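Local coordinates for protein fatty acid synthase 1, isoform A (Drosophila melanogaster, PDB 6FN6) that forms the dehydratase, enoyl reductase and ketoreductase modifying region of an insect synthase that probably builds long-chain saturated fatty acids with NADPH, at residues Gln265-Asn269 against Lys546-Gly551; Asp288-Val293 against Arg554-Leu558; Tyr483-Gln489 against Leu511-Val517. All coordinates share one frame; numbering follows the deposited sequence.

Interactions 1 and 3 pair strands, and interaction 2 lays a helix on strand 549-557, at the pseudo-ketoreductase. Interactions 1 and 2 share that strand, lie about 14 Å apart between centres, and are joined through backbone: Q265 O of the first is 3.0 Å from R554 N of the second, probably a hydrogen bond. Interaction 3 lies further along the same run of strands, its centre about 16 Å from that of interaction 1; there W550 CH2 packs 4.1 Å from V515 CG1. Interactions 2 and 3 do not touch, their nearest atoms being about 10 Å apart. All three lie away from the predicted dehydratase active-site residues, H24 and D175.

Interaction 1: Gln265-Asn269 against Lys546-Gly551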
ATOM      1  N   GLN A 265      14.611 -37.551 -55.439  1.00 41.77           N
ATOM      2  CA  GLN A 265      14.730 -37.324 -56.876  1.00 44.60           C
ATOM      3  C   GLN A 265      15.507 -38.457 -57.538  1.00 45.89           C
ATOM      4  O   GLN A 265      16.244 -39.189 -56.877  1.00 47.03           O
ATOM      5  CB  GLN A 265      15.412 -35.985 -57.173  1.00 47.71           C
ATOM      6  CG  GLN A 265      16.820 -35.844 -56.613  1.00 48.31           C
ATOM      7  CD  GLN A 265      17.567 -34.670 -57.221  1.00 50.44           C
ATOM      8  OE1 GLN A 265      17.731 -33.627 -56.591  1.00 51.04           O
ATOM      9  NE2 GLN A 265      18.022 -34.838 -58.458  1.00 51.70           N
ATOM     10  N   PHE A 266      15.341 -38.586 -58.849  1.00 45.20           N
ATOM     11  CA  PHE A 266      16.050 -39.599 -59.617  1.00 41.26           C
ATOM     12  C   PHE A 266      17.475 -39.151 -59.918  1.00 43.02           C
ATOM     13  O   PHE A 266      17.693 -38.080 -60.486  1.00 42.71           O
ATOM     14  CB  PHE A 266      15.310 -39.901 -60.921  1.00 39.66           C
ATOM     15  CG  PHE A 266      16.024 -40.880 -61.807  1.00 39.54           C
ATOM     16  CD1 PHE A 266      15.989 -42.236 -61.531  1.00 40.43           C
ATOM     17  CD2 PHE A 266      16.732 -40.443 -62.914  1.00 39.32           C
ATOM     18  CE1 PHE A 266      16.646 -43.139 -62.341  1.00 40.79           C
ATOM     19  CE2 PHE A 266      17.392 -41.340 -63.728  1.00 40.39           C
ATOM     20  CZ  PHE A 266      17.349 -42.690 -63.442  1.00 41.83           C
ATOM     21  N   VAL A 267      18.440 -39.974 -59.518  1.00 43.20           N
ATOM     22  CA  VAL A 267      19.847 -39.703 -59.775  1.00 43.89           C
ATOM     23  C   VAL A 267      20.399 -40.783 -60.698  1.00 48.42           C
ATOM     24  O   VAL A 267      20.488 -41.947 -60.302  1.00 49.70           O
ATOM     25  CB  VAL A 267      20.657 -39.637 -58.467  1.00 40.92           C
ATOM     26  CG1 VAL A 267      22.128 -39.349 -58.756  1.00 40.35           C
ATOM     27  CG2 VAL A 267      20.081 -38.591 -57.533  1.00 36.75           C
ATOM     28  N   PRO A 268      20.758 -40.413 -61.938  1.00 45.43           N
ATOM     29  CA  PRO A 268      21.373 -41.410 -62.821  1.00 46.30           C
ATOM     30  C   PRO A 268      22.668 -41.961 -62.232  1.00 45.99           C
ATOM     31  O   PRO A 268      23.397 -41.209 -61.583  1.00 44.82           O
ATOM     32  CB  PRO A 268      21.656 -40.624 -64.108  1.00 46.97           C
ATOM     33  CG  PRO A 268      20.762 -39.440 -64.053  1.00 46.92           C
ATOM     34  CD  PRO A 268      20.616 -39.106 -62.602  1.00 46.74           C
ATOM     35  N   ASN A 269      22.945 -43.244 -62.447  1.00 47.62           N
ATOM     36  CA  ASN A 269      24.221 -43.818 -62.040  1.00 50.31           C
ATOM     37  C   ASN A 269      25.340 -42.982 -62.646  1.00 46.50           C
ATOM     38  O   ASN A 269      26.347 -42.695 -61.996  1.00 50.01           O
ATOM     39  CB  ASN A 269      24.341 -45.277 -62.482  1.00 52.48           C
ATOM     40  CG  ASN A 269      23.329 -46.187 -61.802  1.00 53.44           C
ATOM     41  OD1 ASN A 269      22.807 -47.113 -62.420  1.00 56.90           O
ATOM     42  ND2 ASN A 269      23.068 -45.945 -60.521  1.00 51.47           N
ATOM     43  N   LYS A 546      14.775 -44.557 -66.161  1.00 50.90           N
ATOM     44  CA  LYS A 546      14.006 -43.361 -66.485  1.00 56.48           C
ATOM     45  C   LYS A 546      14.647 -42.614 -67.655  1.00 58.78           C
ATOM     46  O   LYS A 546      15.730 -42.045 -67.519  1.00 57.44           O
ATOM     47  CB  LYS A 546      13.885 -42.447 -65.265  1.00 60.31           C
ATOM     48  CG  LYS A 546      12.945 -41.273 -65.472  1.00 62.80           C
ATOM     49  CD  LYS A 546      12.833 -40.415 -64.223  1.00 62.49           C
ATOM     50  CE  LYS A 546      11.959 -39.193 -64.464  1.00 63.38           C
ATOM     51  NZ  LYS A 546      11.962 -38.260 -63.304  1.00 64.24           N
ATOM     52  N   ASN A 547      13.975 -42.629 -68.801  1.00 63.93           N
ATOM     53  CA  ASN A 547      14.492 -42.008 -70.019  1.00 67.32           C
ATOM     54  C   ASN A 547      15.866 -42.555 -70.392  1.00 66.79           C
ATOM     55  O   ASN A 547      16.834 -41.803 -70.503  1.00 64.51           O
ATOM     56  CB  ASN A 547      14.574 -40.486 -69.859  1.00 71.33           C
ATOM     57  CG  ASN A 547      13.210 -39.823 -69.829  1.00 74.78           C
ATOM     58  OD1 ASN A 547      12.559 -39.669 -70.864  1.00 77.10           O
ATOM     59  ND2 ASN A 547      12.775 -39.413 -68.643  1.00 74.38           N
ATOM     60  N   GLY A 548      15.943 -43.867 -70.587  1.00 63.29           N
ATOM     61  CA  GLY A 548      17.140 -44.489 -71.120  1.00 63.42           C
ATOM     62  C   GLY A 548      18.295 -44.606 -70.145  1.00 60.27           C
ATOM     63  O   GLY A 548      19.323 -45.202 -70.471  1.00 63.01           O
ATOM     64  N   ALA A 549      18.132 -44.047 -68.948  1.00 52.00           N
ATOM     65  CA  ALA A 549      19.208 -44.039 -67.963  1.00 49.06           C
ATOM     66  C   ALA A 549      18.828 -44.805 -66.702  1.00 47.61           C
ATOM     67  O   ALA A 549      17.762 -44.591 -66.124  1.00 45.64           O
ATOM     68  CB  ALA A 549      19.584 -42.609 -67.608  1.00 48.96           C
ATOM     69  N   TRP A 550      19.715 -45.704 -66.286  1.00 52.73           N
ATOM     70  CA  TRP A 550      19.554 -46.414 -65.027  1.00 50.07           C
ATOM     71  C   TRP A 550      19.926 -45.498 -63.873  1.00 50.55           C
ATOM     72  O   TRP A 550      20.826 -44.667 -63.995  1.00 49.78           O
ATOM     73  CB  TRP A 550      20.415 -47.675 -65.003  1.00 52.53           C
ATOM     74  CG  TRP A 550      19.923 -48.750 -65.921  1.00 51.47           C
ATOM     75  CD1 TRP A 550      20.486 -49.143 -67.098  1.00 49.96           C
ATOM     76  CD2 TRP A 550      18.766 -49.576 -65.732  1.00 47.37           C
ATOM     77  NE1 TRP A 550      19.752 -50.161 -67.656  1.00 49.34           N
ATOM     78  CE2 TRP A 550      18.693 -50.447 -66.836  1.00 47.30           C
ATOM     79  CE3 TRP A 550      17.789 -49.666 -64.735  1.00 46.26           C
ATOM     80  CZ2 TRP A 550      17.679 -51.392 -66.974  1.00 46.62           C
ATOM     81  CZ3 TRP A 550      16.785 -50.607 -64.874  1.00 45.40           C
ATOM     82  CH2 TRP A 550      16.737 -51.456 -65.986  1.00 45.07           C
ATOM     83  N   GLY A 551      19.238 -45.655 -62.748  1.00 46.49           N
ATOM     84  CA  GLY A 551      19.520 -44.853 -61.576  1.00 45.41           C
ATOM     85  C   GLY A 551      18.752 -45.289 -60.346  1.00 43.90           C
ATOM     86  O   GLY A 551      18.169 -46.371 -60.308  1.00 45.17           O
TER
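P268 and G551 form an antiparallel, non-hydrogen-bonded pair with CA atoms 4.1 Å apart, where the short strand axes run at 113° to each other. One residue further on, the backbone N of N269 donates a nearly straight bond to W550 O (3.0 Å), and P268 CA lies 3.5 Å from the same oxygen as a CA-H...O contact. F266 is the main side chain. Swung opposite the backbone N (chi1 177°), its ring lies against the hairpin, where K546 CB sits over the centre of one ring face, 3.9 Å from the centroid, as a CH-pi contact. The extended lysine chain runs antiparallel to the F266 side chain, its CD near F266 CG. A549 O lies at the ring edge, near its plane. Segment 546-551 is the tip of a tight beta hairpin of the pseudo-ketoreductase, and strand 257-268 comes against it: a type I' turn from K546 to A549 joins strands 542-546 and 549-557, with K546 N bonded to A549 O at 3.0 Å and only a weak return bond. G551 presents its CA to F266 CE1 at 3.4 Å. The N269 amide lies beside the W550 indole, their planes 17° apart, with N269 OD1 3.6 Å from W550 CB. That oxygen is hydrogen-bonded to Q535 NE2, while N269 ND2 bonds weakly to Q430.

Interaction 2: Asp288-Val293 against Arg554-Leu558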
ATOM      1  N   ASP A 288      26.839 -37.838 -50.131  1.00 33.36           N
ATOM      2  CA  ASP A 288      25.596 -38.276 -49.510  1.00 34.88           C
ATOM      3  C   ASP A 288      24.930 -39.365 -50.347  1.00 32.22           C
ATOM      4  O   ASP A 288      24.425 -40.350 -49.811  1.00 31.95           O
ATOM      5  CB  ASP A 288      24.647 -37.094 -49.325  1.00 45.22           C
ATOM      6  CG  ASP A 288      23.584 -37.360 -48.280  1.00 51.24           C
ATOM      7  OD1 ASP A 288      23.180 -38.531 -48.117  1.00 52.04           O
ATOM      8  OD2 ASP A 288      23.159 -36.396 -47.611  1.00 54.50           O
ATOM      9  N   VAL A 289      24.931 -39.181 -51.662  1.00 32.68           N
ATOM     10  CA  VAL A 289      24.342 -40.161 -52.562  1.00 32.09           C
ATOM     11  C   VAL A 289      25.138 -41.459 -52.494  1.00 32.87           C
ATOM     12  O   VAL A 289      24.567 -42.549 -52.488  1.00 32.21           O
ATOM     13  CB  VAL A 289      24.283 -39.630 -54.008  1.00 32.32           C
ATOM     14  CG1 VAL A 289      23.877 -40.739 -54.970  1.00 32.30           C
ATOM     15  CG2 VAL A 289      23.321 -38.463 -54.110  1.00 32.15           C
ATOM     16  N   ALA A 290      26.459 -41.335 -52.439  1.00 47.85           N
ATOM     17  CA  ALA A 290      27.334 -42.500 -52.452  1.00 48.87           C
ATOM     18  C   ALA A 290      27.077 -43.397 -51.248  1.00 45.87           C
ATOM     19  O   ALA A 290      26.899 -44.605 -51.391  1.00 49.08           O
ATOM     20  CB  ALA A 290      28.788 -42.064 -52.481  1.00 49.21           C
ATOM     21  N   ILE A 291      27.060 -42.801 -50.061  1.00 35.89           N
ATOM     22  CA  ILE A 291      26.853 -43.558 -48.833  1.00 35.11           C
ATOM     23  C   ILE A 291      25.463 -44.184 -48.844  1.00 34.63           C
ATOM     24  O   ILE A 291      25.271 -45.303 -48.367  1.00 34.93           O
ATOM     25  CB  ILE A 291      27.059 -42.666 -47.593  1.00 33.59           C
ATOM     26  CG1 ILE A 291      28.521 -42.216 -47.492  1.00 34.45           C
ATOM     27  CG2 ILE A 291      26.630 -43.391 -46.316  1.00 33.69           C
ATOM     28  CD1 ILE A 291      29.518 -43.335 -47.252  1.00 35.28           C
ATOM     29  N   GLN A 292      24.495 -43.460 -49.391  1.00 41.03           N
ATOM     30  CA  GLN A 292      23.134 -43.971 -49.489  1.00 41.98           C
ATOM     31  C   GLN A 292      23.082 -45.267 -50.288  1.00 41.82           C
ATOM     32  O   GLN A 292      22.417 -46.222 -49.887  1.00 43.39           O
ATOM     33  CB  GLN A 292      22.213 -42.931 -50.124  1.00 39.37           C
ATOM     34  CG  GLN A 292      21.691 -41.905 -49.143  1.00 35.16           C
ATOM     35  CD  GLN A 292      20.774 -40.896 -49.794  1.00 38.37           C
ATOM     36  OE1 GLN A 292      19.892 -41.256 -50.571  1.00 40.80           O
ATOM     37  NE2 GLN A 292      20.983 -39.620 -49.487  1.00 40.94           N
ATOM     38  N   VAL A 293      23.778 -45.293 -51.420  1.00 40.15           N
ATOM     39  CA  VAL A 293      23.808 -46.475 -52.271  1.00 39.95           C
ATOM     40  C   VAL A 293      24.458 -47.638 -51.524  1.00 40.91           C
ATOM     41  O   VAL A 293      24.017 -48.782 -51.636  1.00 41.92           O
ATOM     42  CB  VAL A 293      24.540 -46.184 -53.595  1.00 42.16           C
ATOM     43  CG1 VAL A 293      24.709 -47.464 -54.421  1.00 42.96           C
ATOM     44  CG2 VAL A 293      23.788 -45.128 -54.392  1.00 40.10           C
ATOM     45  N   ARG A 554      17.208 -41.001 -54.622  1.00 36.69           N
ATOM     46  CA  ARG A 554      17.982 -40.615 -53.448  1.00 37.52           C
ATOM     47  C   ARG A 554      17.387 -39.371 -52.788  1.00 36.96           C
ATOM     48  O   ARG A 554      16.787 -38.528 -53.455  1.00 35.97           O
ATOM     49  CB  ARG A 554      19.440 -40.364 -53.835  1.00 38.23           C
ATOM     50  CG  ARG A 554      20.121 -41.547 -54.516  1.00 38.92           C
ATOM     51  CD  ARG A 554      20.789 -42.488 -53.519  1.00 40.54           C
ATOM     52  NE  ARG A 554      19.847 -43.121 -52.596  1.00 40.72           N
ATOM     53  CZ  ARG A 554      19.291 -44.318 -52.777  1.00 40.91           C
ATOM     54  NH1 ARG A 554      19.561 -45.039 -53.860  1.00 40.74           N
ATOM     55  NH2 ARG A 554      18.454 -44.799 -51.868  1.00 41.45           N
ATOM     56  N   HIS A 555      17.545 -39.271 -51.472  1.00 37.76           N
ATOM     57  CA  HIS A 555      17.015 -38.137 -50.719  1.00 37.36           C
ATOM     58  C   HIS A 555      18.117 -37.132 -50.394  1.00 37.81           C
ATOM     59  O   HIS A 555      19.130 -37.481 -49.790  1.00 39.17           O
ATOM     60  CB  HIS A 555      16.334 -38.611 -49.433  1.00 39.66           C
ATOM     61  CG  HIS A 555      17.175 -39.532 -48.605  1.00 45.92           C
ATOM     62  ND1 HIS A 555      18.293 -39.109 -47.920  1.00 48.49           N
ATOM     63  CD2 HIS A 555      17.050 -40.854 -48.340  1.00 49.12           C
ATOM     64  CE1 HIS A 555      18.825 -40.131 -47.275  1.00 50.96           C
ATOM     65  NE2 HIS A 555      18.088 -41.202 -47.513  1.00 51.11           N
ATOM     66  N   LEU A 556      17.910 -35.887 -50.812  1.00 41.99           N
ATOM     67  CA  LEU A 556      18.902 -34.830 -50.636  1.00 48.42           C
ATOM     68  C   LEU A 556      18.495 -33.840 -49.542  1.00 53.21           C
ATOM     69  O   LEU A 556      17.331 -33.446 -49.443  1.00 44.09           O
ATOM     70  CB  LEU A 556      19.114 -34.089 -51.955  1.00 48.16           C
ATOM     71  CG  LEU A 556      20.142 -34.685 -52.922  1.00 50.79           C
ATOM     72  CD1 LEU A 556      19.893 -36.165 -53.166  1.00 53.28           C
ATOM     73  CD2 LEU A 556      20.119 -33.926 -54.238  1.00 49.48           C
ATOM     74  N   LYS A 557      19.471 -33.440 -48.731  1.00 63.87           N
ATOM     75  CA  LYS A 557      19.248 -32.476 -47.655  1.00 69.63           C
ATOM     76  C   LYS A 557      18.947 -31.091 -48.224  1.00 69.91           C
ATOM     77  O   LYS A 557      19.686 -30.592 -49.073  1.00 74.02           O
ATOM     78  CB  LYS A 557      20.469 -32.397 -46.732  1.00 74.35           C
ATOM     79  CG  LYS A 557      20.716 -33.635 -45.875  1.00 79.32           C
ATOM     80  CD  LYS A 557      22.129 -33.620 -45.294  1.00 84.76           C
ATOM     81  CE  LYS A 557      22.497 -34.924 -44.593  1.00 89.43           C
ATOM     82  NZ  LYS A 557      22.326 -36.117 -45.464  1.00 90.14           N
ATOM     83  N   LEU A 558      17.861 -30.478 -47.765  1.00 46.59           N
ATOM     84  CA  LEU A 558      17.474 -29.152 -48.247  1.00 49.80           C
ATOM     85  C   LEU A 558      18.262 -28.055 -47.521  1.00 61.97           C
ATOM     86  O   LEU A 558      18.539 -28.158 -46.325  1.00 62.10           O
ATOM     87  CB  LEU A 558      15.968 -28.941 -48.077  1.00 48.19           C
ATOM     88  CG  LEU A 558      15.087 -29.840 -48.956  1.00 48.94           C
ATOM     89  CD1 LEU A 558      13.631 -29.767 -48.529  1.00 50.97           C
ATOM     90  CD2 LEU A 558      15.226 -29.483 -50.431  1.00 50.87           C
TER
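Helix 279-296, probably part of the pseudo-methyltransferase, packs on strand 549-557 of the pseudo-ketoreductase through D288, V289 and Q292, the short axes running at 143° and approaching to 8.7 Å. The Q292 amide supplies the central polar link. Its OE1 takes two bonds: from R554 NE, 2.8 Å away in the guanidinium plane, and from H555 N at 3.2 Å, which comes in the carbonyl plane on a lone pair. On the other side of the amide, Q292 NE2 donates to H555 O (2.8 Å) and to D288 OD1 (2.8 Å), reaching the latter well out of the carboxylate plane. Four bonds thus fix the rotation of this buried amide. The H555 ring stacks on it with planes 17° apart, Q292 OE1 lying over the ring centre; a chi1 of 51° folds the imidazole over the glutamine. R554, kinked twice along its chain, lays its aliphatic part against the helix, with CD 3.8 Å from V289 CG1. V289 CG2 also meets L556 CD1 at 4.2 Å. K557 NZ forms a salt bridge to D288 OD2, but the lysine is poorly ordered and the bond implausibly short, making its detail doubtful. R554 has a second partner: its NH1 forms a salt bridge with E296, later on the helix. Strand 257-268 lies beside 554-557 in the sheet, Q430 of strand 426-433 touches V289 and V293, and helix 320-329 packs on D288 and I291.

Interaction 3: Tyr483-Gln489 against Leu511-Val517; sequences YVYVVCQ and LARLVFV
V484 O receives R513 N at 2.7 Å, and is approached also by A512 CA at 3.2 Å in a CA-H...O contact. From here the parallel pairing runs in both directions: V484 N donates to L511 O, V486 N to R513 O, V515 N to V486 O in an almost straight bond (2.8 Å, 177°), and C488 N to V515 O. The last bond, V517 N to C488 O, is longer at 3.3 Å. A bend at chi2 (-69°) brings the R513 guanidinium alongside Y483, the two planes 69° apart, with Y483 CD2 over one guanidinium face and R513 NH2 3.5 Å from Y483 CE2; R452 also meets the Y483 ring, as a cation-pi partner. R513 NH1 donates to A512 O (2.7 Å) and also to K510 O, while NE forms a salt bridge with D539. The two strands belong to a beta-alpha-beta crossover through helix 496-504, consistent with the Rossmann-type fold of a pseudo-ketoreductase. V486, A512, L514 and F516 are on the face packed by that helix; V484 and V486 also meet helix 466-480. Replacing R513 by a leucine would probably leave D539 without its salt-bridge mate and A512 O without the NH1 donor, and take away one of the groups lying against the Y483 ring. On the face shared by Y485, R513 and V515, R513 CB rests 3.7 Å from Y485 CD1, and V515 CG2 meets the same ring carbon; the Y485 hydroxyl bonds to R452. On the opposite face, with V484, V486, A512 and L514, C488 SG approaches F516 CE2 at 3.9 Å, an oblique sulfur-aromatic contact, and C488 O lies over one face of that ring toward its rim.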
ATOM      1  N   TYR A 483      18.785 -65.913 -56.274  1.00 57.28           N
ATOM      2  CA  TYR A 483      18.433 -64.506 -56.108  1.00 50.22           C
ATOM      3  C   TYR A 483      17.109 -64.227 -56.819  1.00 46.37           C
ATOM      4  O   TYR A 483      16.808 -64.838 -57.842  1.00 47.36           O
ATOM      5  CB  TYR A 483      19.543 -63.600 -56.648  1.00 50.23           C
ATOM      6  CG  TYR A 483      20.848 -63.713 -55.887  1.00 53.92           C
ATOM      7  CD1 TYR A 483      21.783 -64.691 -56.204  1.00 58.20           C
ATOM      8  CD2 TYR A 483      21.144 -62.838 -54.850  1.00 55.60           C
ATOM      9  CE1 TYR A 483      22.975 -64.793 -55.507  1.00 59.48           C
ATOM     10  CE2 TYR A 483      22.333 -62.932 -54.150  1.00 57.25           C
ATOM     11  CZ  TYR A 483      23.244 -63.908 -54.482  1.00 57.45           C
ATOM     12  OH  TYR A 483      24.425 -63.996 -53.780  1.00 56.93           O
ATOM     13  N   VAL A 484      16.310 -63.325 -56.259  1.00 52.51           N
ATOM     14  CA  VAL A 484      14.996 -63.024 -56.816  1.00 49.24           C
ATOM     15  C   VAL A 484      14.976 -61.638 -57.452  1.00 48.20           C
ATOM     16  O   VAL A 484      15.307 -60.642 -56.807  1.00 46.16           O
ATOM     17  CB  VAL A 484      13.906 -63.139 -55.738  1.00 47.25           C
ATOM     18  CG1 VAL A 484      12.533 -62.860 -56.331  1.00 46.26           C
ATOM     19  CG2 VAL A 484      13.942 -64.515 -55.088  1.00 47.25           C
ATOM     20  N   TYR A 485      14.586 -61.581 -58.721  1.00 48.27           N
ATOM     21  CA  TYR A 485      14.453 -60.312 -59.423  1.00 47.67           C
ATOM     22  C   TYR A 485      12.992 -59.897 -59.464  1.00 47.75           C
ATOM     23  O   TYR A 485      12.167 -60.565 -60.086  1.00 48.34           O
ATOM     24  CB  TYR A 485      15.006 -60.400 -60.849  1.00 50.06           C
ATOM     25  CG  TYR A 485      16.512 -60.452 -60.927  1.00 47.52           C
ATOM     26  CD1 TYR A 485      17.267 -59.289 -60.905  1.00 47.03           C
ATOM     27  CD2 TYR A 485      17.179 -61.665 -61.043  1.00 48.06           C
ATOM     28  CE1 TYR A 485      18.646 -59.331 -60.977  1.00 46.73           C
ATOM     29  CE2 TYR A 485      18.557 -61.715 -61.118  1.00 47.40           C
ATOM     30  CZ  TYR A 485      19.284 -60.546 -61.086  1.00 47.08           C
ATOM     31  OH  TYR A 485      20.655 -60.593 -61.161  1.00 49.51           O
ATOM     32  N   VAL A 486      12.678 -58.795 -58.793  1.00 47.55           N
ATOM     33  CA  VAL A 486      11.326 -58.256 -58.801  1.00 47.68           C
ATOM     34  C   VAL A 486      11.239 -57.233 -59.921  1.00 48.19           C
ATOM     35  O   VAL A 486      11.882 -56.186 -59.867  1.00 47.72           O
ATOM     36  CB  VAL A 486      10.955 -57.629 -57.443  1.00 47.02           C
ATOM     37  CG1 VAL A 486       9.476 -57.279 -57.399  1.00 47.35           C
ATOM     38  CG2 VAL A 486      11.322 -58.567 -56.297  1.00 47.96           C
ATOM     39  N   VAL A 487      10.451 -57.543 -60.945  1.00 50.67           N
ATOM     40  CA  VAL A 487      10.356 -56.689 -62.124  1.00 50.58           C
ATOM     41  C   VAL A 487       9.038 -55.932 -62.117  1.00 51.91           C
ATOM     42  O   VAL A 487       7.973 -56.536 -62.076  1.00 50.95           O
ATOM     43  CB  VAL A 487      10.504 -57.514 -63.417  1.00 49.90           C
ATOM     44  CG1 VAL A 487      10.413 -56.614 -64.643  1.00 48.01           C
ATOM     45  CG2 VAL A 487      11.820 -58.274 -63.413  1.00 48.05           C
ATOM     46  N   CYS A 488       9.115 -54.607 -62.158  1.00 54.05           N
ATOM     47  CA  CYS A 488       7.920 -53.766 -62.162  1.00 57.30           C
ATOM     48  C   CYS A 488       7.956 -52.788 -63.334  1.00 66.85           C
ATOM     49  O   CYS A 488       8.406 -51.651 -63.189  1.00 65.37           O
ATOM     50  CB  CYS A 488       7.793 -53.001 -60.844  1.00 53.88           C
ATOM     51  SG  CYS A 488       6.327 -51.947 -60.754  1.00 54.75           S
ATOM     52  N   GLN A 489       7.489 -53.238 -64.495  1.00 60.48           N
ATOM     53  CA  GLN A 489       7.564 -52.436 -65.713  1.00 69.00           C
ATOM     54  C   GLN A 489       6.228 -51.783 -66.073  1.00 75.33           C
ATOM     55  O   GLN A 489       5.224 -52.466 -66.275  1.00 74.48           O
ATOM     56  CB  GLN A 489       8.037 -53.304 -66.882  1.00 69.98           C
ATOM     57  CG  GLN A 489       8.179 -52.550 -68.193  1.00 72.31           C
ATOM     58  CD  GLN A 489       8.989 -53.310 -69.228  1.00 71.20           C
ATOM     59  OE1 GLN A 489       9.442 -54.428 -68.984  1.00 70.93           O
ATOM     60  NE2 GLN A 489       9.174 -52.703 -70.394  1.00 71.66           N
ATOM     61  N   LEU A 511      17.935 -61.168 -50.601  1.00 53.95           N
ATOM     62  CA  LEU A 511      18.115 -61.906 -51.846  1.00 54.29           C
ATOM     63  C   LEU A 511      17.360 -61.292 -53.027  1.00 47.41           C
ATOM     64  O   LEU A 511      17.417 -61.818 -54.140  1.00 46.72           O
ATOM     65  CB  LEU A 511      17.672 -63.357 -51.653  1.00 63.82           C
ATOM     66  CG  LEU A 511      18.434 -64.181 -50.606  1.00 71.71           C
ATOM     67  CD1 LEU A 511      18.062 -65.655 -50.722  1.00 75.70           C
ATOM     68  CD2 LEU A 511      19.948 -63.995 -50.699  1.00 73.98           C
ATOM     69  N   ALA A 512      16.644 -60.197 -52.789  1.00 47.30           N
ATOM     70  CA  ALA A 512      15.809 -59.599 -53.830  1.00 43.51           C
ATOM     71  C   ALA A 512      16.526 -58.462 -54.557  1.00 42.26           C
ATOM     72  O   ALA A 512      17.362 -57.768 -53.975  1.00 39.01           O
ATOM     73  CB  ALA A 512      14.501 -59.092 -53.229  1.00 41.57           C
ATOM     74  N   ARG A 513      16.183 -58.278 -55.829  1.00 42.16           N
ATOM     75  CA  ARG A 513      16.735 -57.197 -56.644  1.00 43.32           C
ATOM     76  C   ARG A 513      15.622 -56.527 -57.448  1.00 43.50           C
ATOM     77  O   ARG A 513      14.985 -57.165 -58.285  1.00 44.52           O
ATOM     78  CB  ARG A 513      17.819 -57.720 -57.590  1.00 41.32           C
ATOM     79  CG  ARG A 513      18.966 -58.455 -56.911  1.00 40.72           C
ATOM     80  CD  ARG A 513      19.831 -57.522 -56.076  1.00 42.17           C
ATOM     81  NE  ARG A 513      20.964 -58.224 -55.472  1.00 42.18           N
ATOM     82  CZ  ARG A 513      20.934 -58.835 -54.291  1.00 41.20           C
ATOM     83  NH1 ARG A 513      19.822 -58.849 -53.568  1.00 43.53           N
ATOM     84  NH2 ARG A 513      22.020 -59.443 -53.832  1.00 40.66           N
ATOM     85  N   LEU A 514      15.404 -55.236 -57.206  1.00 44.25           N
ATOM     86  CA  LEU A 514      14.314 -54.510 -57.857  1.00 43.35           C
ATOM     87  C   LEU A 514      14.726 -53.949 -59.213  1.00 43.01           C
ATOM     88  O   LEU A 514      15.700 -53.205 -59.325  1.00 40.72           O
ATOM     89  CB  LEU A 514      13.825 -53.371 -56.961  1.00 41.67           C
ATOM     90  CG  LEU A 514      12.783 -52.430 -57.574  1.00 42.03           C
ATOM     91  CD1 LEU A 514      11.536 -53.192 -57.998  1.00 43.82           C
ATOM     92  CD2 LEU A 514      12.430 -51.334 -56.591  1.00 41.00           C
ATOM     93  N   VAL A 515      13.959 -54.309 -60.238  1.00 49.94           N
ATOM     94  CA  VAL A 515      14.163 -53.793 -61.586  1.00 49.70           C
ATOM     95  C   VAL A 515      12.943 -52.966 -61.978  1.00 48.35           C
ATOM     96  O   VAL A 515      11.918 -53.506 -62.395  1.00 48.77           O
ATOM     97  CB  VAL A 515      14.423 -54.936 -62.585  1.00 48.86           C
ATOM     98  CG1 VAL A 515      14.711 -54.388 -63.976  1.00 49.36           C
ATOM     99  CG2 VAL A 515      15.579 -55.799 -62.103  1.00 48.99           C
ATOM    100  N   PHE A 516      13.061 -51.651 -61.825  1.00 44.71           N
ATOM    101  CA  PHE A 516      11.940 -50.738 -62.030  1.00 47.20           C
ATOM    102  C   PHE A 516      12.079 -49.985 -63.354  1.00 50.96           C
ATOM    103  O   PHE A 516      13.044 -49.248 -63.558  1.00 46.52           O
ATOM    104  CB  PHE A 516      11.850 -49.747 -60.866  1.00 42.57           C
ATOM    105  CG  PHE A 516      10.539 -49.020 -60.788  1.00 40.59           C
ATOM    106  CD1 PHE A 516      10.308 -47.890 -61.551  1.00 38.97           C
ATOM    107  CD2 PHE A 516       9.547 -49.459 -59.931  1.00 40.53           C
ATOM    108  CE1 PHE A 516       9.102 -47.219 -61.473  1.00 40.91           C
ATOM    109  CE2 PHE A 516       8.340 -48.791 -59.845  1.00 40.21           C
ATOM    110  CZ  PHE A 516       8.118 -47.670 -60.616  1.00 41.48           C
ATOM    111  N   VAL A 517      11.111 -50.166 -64.246  1.00 39.51           N
ATOM    112  CA  VAL A 517      11.156 -49.539 -65.563  1.00 46.49           C
ATOM    113  C   VAL A 517       9.896 -48.715 -65.807  1.00 45.62           C
ATOM    114  O   VAL A 517       8.806 -49.262 -65.967  1.00 43.29           O
ATOM    115  CB  VAL A 517      11.336 -50.600 -66.670  1.00 50.62           C
ATOM    116  CG1 VAL A 517      11.417 -49.943 -68.035  1.00 54.68           C
ATOM    117  CG2 VAL A 517      12.572 -51.452 -66.404  1.00 56.59           C
TER